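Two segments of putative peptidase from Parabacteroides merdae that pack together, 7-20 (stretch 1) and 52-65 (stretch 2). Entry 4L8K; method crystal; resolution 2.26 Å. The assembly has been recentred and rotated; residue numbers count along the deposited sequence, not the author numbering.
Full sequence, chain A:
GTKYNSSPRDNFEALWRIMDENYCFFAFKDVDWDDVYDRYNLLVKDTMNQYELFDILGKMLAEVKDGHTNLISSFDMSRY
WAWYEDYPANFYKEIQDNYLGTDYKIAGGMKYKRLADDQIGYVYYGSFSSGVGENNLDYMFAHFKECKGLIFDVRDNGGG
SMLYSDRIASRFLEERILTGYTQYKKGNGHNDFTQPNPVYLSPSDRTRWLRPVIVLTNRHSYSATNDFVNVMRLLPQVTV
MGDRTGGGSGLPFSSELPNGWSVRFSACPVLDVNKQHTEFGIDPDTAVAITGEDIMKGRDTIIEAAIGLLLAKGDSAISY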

# COMPACT_ATOMS: atom_id res chain seq x y z
N SER A 7 31.60 -15.85 9.07
CA SER A 7 31.05 -16.77 10.07
C SER A 7 29.55 -16.51 10.42
O SER A 7 29.09 -15.37 10.42
CB SER A 7 31.89 -16.71 11.35
OG SER A 7 31.49 -15.67 12.23
N PRO A 8 28.81 -17.58 10.80
CA PRO A 8 27.39 -17.42 11.14
C PRO A 8 27.16 -16.45 12.31
O PRO A 8 26.23 -15.64 12.25
CB PRO A 8 26.95 -18.84 11.50
CG PRO A 8 27.82 -19.69 10.66
CD PRO A 8 29.17 -19.02 10.79
N ARG A 9 28.02 -16.49 13.32
CA ARG A 9 27.85 -15.63 14.47
C ARG A 9 28.10 -14.14 14.12
O ARG A 9 27.38 -13.29 14.64
CB ARG A 9 28.70 -16.09 15.65
CG ARG A 9 28.15 -17.41 16.25
CD ARG A 9 28.60 -17.70 17.67
NE ARG A 9 28.32 -16.58 18.57
CZ ARG A 9 27.16 -16.37 19.19
NH1 ARG A 9 26.15 -17.22 19.04
NH2 ARG A 9 27.01 -15.31 19.97
N ASP A 10 29.01 -13.84 13.16
CA ASP A 10 29.27 -12.47 12.70
C ASP A 10 28.08 -11.91 11.95
O ASP A 10 27.74 -10.74 12.12
CB ASP A 10 30.52 -12.42 11.80
CG ASP A 10 31.84 -12.60 12.52
OD1 ASP A 10 31.87 -12.45 13.77
OD2 ASP A 10 32.85 -12.89 11.84
N ASN A 11 27.42 -12.77 11.14
CA ASN A 11 26.22 -12.39 10.38
C ASN A 11 25.02 -12.27 11.31
O ASN A 11 24.23 -11.36 11.15
CB ASN A 11 25.98 -13.36 9.25
CG ASN A 11 27.00 -13.13 8.17
OD1 ASN A 11 26.89 -12.20 7.38
ND2 ASN A 11 28.09 -13.88 8.20
N PHE A 12 24.94 -13.13 12.33
CA PHE A 12 23.89 -13.01 13.36
C PHE A 12 24.00 -11.63 14.06
O PHE A 12 23.02 -10.88 14.11
CB PHE A 12 23.98 -14.16 14.39
CG PHE A 12 23.38 -13.85 15.74
CD1 PHE A 12 22.01 -13.58 15.87
CD2 PHE A 12 24.18 -13.80 16.88
CE1 PHE A 12 21.46 -13.25 17.11
CE2 PHE A 12 23.62 -13.51 18.13
CZ PHE A 12 22.27 -13.23 18.24
N GLU A 13 25.22 -11.32 14.57
CA GLU A 13 25.52 -10.07 15.27
C GLU A 13 25.21 -8.85 14.40
O GLU A 13 24.52 -7.95 14.87
CB GLU A 13 27.00 -10.02 15.72
CG GLU A 13 27.37 -11.01 16.82
CD GLU A 13 26.87 -10.77 18.23
OE1 GLU A 13 26.35 -9.67 18.52
OE2 GLU A 13 27.04 -11.70 19.07
N ALA A 14 25.67 -8.85 13.13
CA ALA A 14 25.46 -7.75 12.19
C ALA A 14 23.98 -7.53 11.89
O ALA A 14 23.52 -6.40 11.97
CB ALA A 14 26.21 -8.02 10.90
N LEU A 15 23.23 -8.62 11.60
CA LEU A 15 21.80 -8.55 11.32
C LEU A 15 21.02 -8.03 12.54
O LEU A 15 20.16 -7.17 12.37
CB LEU A 15 21.24 -9.92 10.85
CG LEU A 15 19.72 -9.94 10.54
CD1 LEU A 15 19.33 -8.89 9.49
CD2 LEU A 15 19.26 -11.30 10.14
N TRP A 16 21.32 -8.53 13.76
CA TRP A 16 20.64 -8.08 14.97
C TRP A 16 20.85 -6.56 15.18
O TRP A 16 19.90 -5.84 15.51
CB TRP A 16 21.11 -8.88 16.21
CG TRP A 16 20.30 -8.54 17.43
CD1 TRP A 16 19.10 -9.07 17.79
CD2 TRP A 16 20.53 -7.43 18.33
NE1 TRP A 16 18.61 -8.43 18.90
CE2 TRP A 16 19.47 -7.42 19.26
CE3 TRP A 16 21.58 -6.50 18.49
CZ2 TRP A 16 19.43 -6.52 20.34
CZ3 TRP A 16 21.53 -5.61 19.56
CH2 TRP A 16 20.47 -5.62 20.46
N ARG A 17 22.11 -6.10 14.99
CA ARG A 17 22.54 -4.71 15.15
C ARG A 17 21.88 -3.80 14.09
O ARG A 17 21.43 -2.70 14.44
CB ARG A 17 24.07 -4.61 15.07
CG ARG A 17 24.71 -3.91 16.27
CD ARG A 17 26.21 -3.76 16.12
NE ARG A 17 26.60 -2.37 15.84
CZ ARG A 17 26.71 -1.85 14.63
NH1 ARG A 17 26.47 -2.59 13.55
NH2 ARG A 17 27.06 -0.58 14.47
N ILE A 18 21.81 -4.26 12.82
CA ILE A 18 21.18 -3.49 11.73
C ILE A 18 19.70 -3.23 12.09
O ILE A 18 19.23 -2.09 11.95
CB ILE A 18 21.34 -4.18 10.35
CG1 ILE A 18 22.80 -4.09 9.86
CG2 ILE A 18 20.39 -3.55 9.30
CD1 ILE A 18 23.19 -5.04 8.75
N MSE A 19 18.99 -4.27 12.60
CA MSE A 19 17.60 -4.16 13.02
C MSE A 19 17.48 -3.26 14.24
O MSE A 19 16.66 -2.34 14.23
CB MSE A 19 17.04 -5.55 13.33
CG MSE A 19 16.67 -6.34 12.07
SE MSE A 19 15.01 -5.70 11.32
CE MSE A 19 13.74 -6.31 12.65
N ASP A 20 18.32 -3.50 15.26
CA ASP A 20 18.33 -2.75 16.52
C ASP A 20 18.46 -1.24 16.31
O ASP A 20 17.75 -0.47 16.96
CB ASP A 20 19.48 -3.23 17.41
CG ASP A 20 19.43 -2.70 18.82
OD1 ASP A 20 18.41 -2.93 19.52
OD2 ASP A 20 20.42 -2.07 19.25
N GLU A 52 21.16 -23.33 7.10
CA GLU A 52 20.73 -23.37 8.50
C GLU A 52 20.75 -21.95 9.09
O GLU A 52 19.82 -21.56 9.80
CB GLU A 52 21.65 -24.31 9.30
CG GLU A 52 21.51 -25.76 8.86
CD GLU A 52 22.67 -26.69 9.21
OE1 GLU A 52 23.73 -26.20 9.66
OE2 GLU A 52 22.52 -27.91 9.00
N LEU A 53 21.81 -21.17 8.78
CA LEU A 53 21.95 -19.79 9.22
C LEU A 53 20.81 -18.95 8.63
O LEU A 53 20.18 -18.17 9.36
CB LEU A 53 23.34 -19.21 8.79
CG LEU A 53 23.56 -17.71 9.12
CD1 LEU A 53 23.64 -17.47 10.63
CD2 LEU A 53 24.78 -17.16 8.43
N PHE A 54 20.52 -19.12 7.32
CA PHE A 54 19.47 -18.39 6.65
C PHE A 54 18.09 -18.66 7.30
O PHE A 54 17.33 -17.72 7.54
CB PHE A 54 19.44 -18.69 5.13
CG PHE A 54 18.46 -17.80 4.37
CD1 PHE A 54 17.13 -18.15 4.28
CD2 PHE A 54 18.86 -16.60 3.79
CE1 PHE A 54 16.21 -17.31 3.66
CE2 PHE A 54 17.94 -15.76 3.15
CZ PHE A 54 16.63 -16.13 3.07
N ASP A 55 17.80 -19.93 7.62
CA ASP A 55 16.53 -20.28 8.26
C ASP A 55 16.36 -19.64 9.64
O ASP A 55 15.29 -19.10 9.93
CB ASP A 55 16.38 -21.80 8.37
CG ASP A 55 15.99 -22.47 7.07
OD1 ASP A 55 15.72 -21.73 6.08
OD2 ASP A 55 15.92 -23.71 7.05
N ILE A 56 17.42 -19.69 10.48
CA ILE A 56 17.38 -19.14 11.83
C ILE A 56 17.29 -17.59 11.81
O ILE A 56 16.51 -17.02 12.58
CB ILE A 56 18.57 -19.69 12.67
CG1 ILE A 56 18.30 -21.16 13.15
CG2 ILE A 56 18.99 -18.79 13.82
CD1 ILE A 56 17.04 -21.39 14.03
N LEU A 57 18.06 -16.94 10.92
CA LEU A 57 18.03 -15.48 10.84
C LEU A 57 16.70 -14.98 10.28
O LEU A 57 16.20 -13.94 10.71
CB LEU A 57 19.23 -14.94 10.04
CG LEU A 57 20.63 -15.09 10.70
CD1 LEU A 57 21.68 -14.24 9.94
CD2 LEU A 57 20.61 -14.75 12.19
N GLY A 58 16.10 -15.77 9.39
CA GLY A 58 14.78 -15.47 8.84
C GLY A 58 13.71 -15.54 9.92
O GLY A 58 12.84 -14.67 9.98
N LYS A 59 13.81 -16.56 10.80
CA LYS A 59 12.91 -16.75 11.94
C LYS A 59 13.05 -15.61 12.93
O LYS A 59 12.05 -15.16 13.51
CB LYS A 59 13.17 -18.08 12.65
CG LYS A 59 12.41 -19.23 12.04
CD LYS A 59 13.05 -20.59 12.37
CE LYS A 59 12.45 -21.70 11.53
NZ LYS A 59 11.02 -22.00 11.89
N MSE A 60 14.29 -15.11 13.10
CA MSE A 60 14.61 -13.97 13.96
C MSE A 60 13.92 -12.72 13.45
O MSE A 60 13.34 -11.99 14.25
CB MSE A 60 16.11 -13.73 14.05
CG MSE A 60 16.48 -12.79 15.18
SE MSE A 60 18.38 -12.44 15.36
CE MSE A 60 18.60 -11.22 13.90
N LEU A 61 13.95 -12.48 12.11
CA LEU A 61 13.27 -11.31 11.55
C LEU A 61 11.76 -11.46 11.66
O LEU A 61 11.08 -10.49 11.96
CB LEU A 61 13.67 -11.02 10.09
CG LEU A 61 15.16 -10.74 9.82
CD1 LEU A 61 15.35 -10.40 8.35
CD2 LEU A 61 15.70 -9.58 10.68
N ALA A 62 11.25 -12.70 11.54
CA ALA A 62 9.81 -12.96 11.64
C ALA A 62 9.27 -12.70 13.07
O ALA A 62 8.06 -12.62 13.26
CB ALA A 62 9.48 -14.37 11.18
N GLU A 63 10.16 -12.51 14.06
CA GLU A 63 9.77 -12.16 15.44
C GLU A 63 9.01 -10.83 15.50
O GLU A 63 8.15 -10.66 16.36
CB GLU A 63 10.99 -12.11 16.38
CG GLU A 63 11.66 -13.46 16.59
CD GLU A 63 11.05 -14.39 17.62
OE1 GLU A 63 10.32 -13.91 18.52
OE2 GLU A 63 11.37 -15.60 17.57
N VAL A 64 9.30 -9.89 14.57
CA VAL A 64 8.61 -8.60 14.53
C VAL A 64 7.32 -8.69 13.68
O VAL A 64 6.66 -7.68 13.53
CB VAL A 64 9.49 -7.38 14.12
CG1 VAL A 64 10.63 -7.17 15.11
CG2 VAL A 64 10.00 -7.49 12.68
N LYS A 65 6.97 -9.88 13.12
CA LYS A 65 5.73 -10.12 12.36
C LYS A 65 5.42 -8.98 11.39
O LYS A 65 4.35 -8.36 11.45
CB LYS A 65 4.55 -10.31 13.35
CG LYS A 65 4.75 -11.52 14.25
CD LYS A 65 3.66 -11.57 15.30
CE LYS A 65 3.84 -12.67 16.31
NZ LYS A 65 3.79 -14.03 15.69

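Residues 8-20 and 52-61 lie in two helices that run in nearly the same direction, their axes crossing at -21° and approaching to 10.8 Å. The backbones are nearer at the start of the pairing: Pro8 CA lies 6.2 Å from Leu53 CA, and Phe12 CA 6.8 Å from Leu57 CA, whereas Trp16 CA and Met60 CA are 8.5 Å apart. Ser7 caps the first helix, its OG accepting from Asp10 N at 3.2 Å.

No hydrogen bond links the stretches; the contact, which buries 536 Å² in total, rests on apolar packing. Where the backbones are close, leucine side chains make the contacts. Leu53 CD1 sits 3.7 Å from Pro8 CB and 3.6 Å from Pro8 O, while Leu53 CD2 reaches Asn11 CB at 4.1 Å. Asn11 thus offers its aliphatic carbon to the interface, while Asn11 ND2 donates to Ser7 O at 2.9 Å, and OD1 is bonded elsewhere in the structure.

Leu15 points toward the partner helix and lies centrally among its side chains. Its CD2 meets Leu57 CB at 3.6 Å, its CG lies 3.8 Å from Met60 CE, and its CD1 packs 3.9 Å from Leu61 CD2. Leu57 CD2 lies 3.9 Å from Phe12 CA and also sits at the edge of the Phe12 ring, near its plane.

Met60, a selenomethionine, spans the wider gap with a long, unbranched chain, t at both chi1 and chi2. Its SE approaches Phe12 CE1 at 3.6 Å and lies at the edges of both the Phe12 and Trp16 rings, while its CE comes within 4.1 Å of Trp16 CB. Farther along, selenomethionine Met19 folds through three m rotamers, placing CG 3.7 Å from Leu61 CD2 and CE 3.9 Å from Val64 CG2, so the contact continues to Val64.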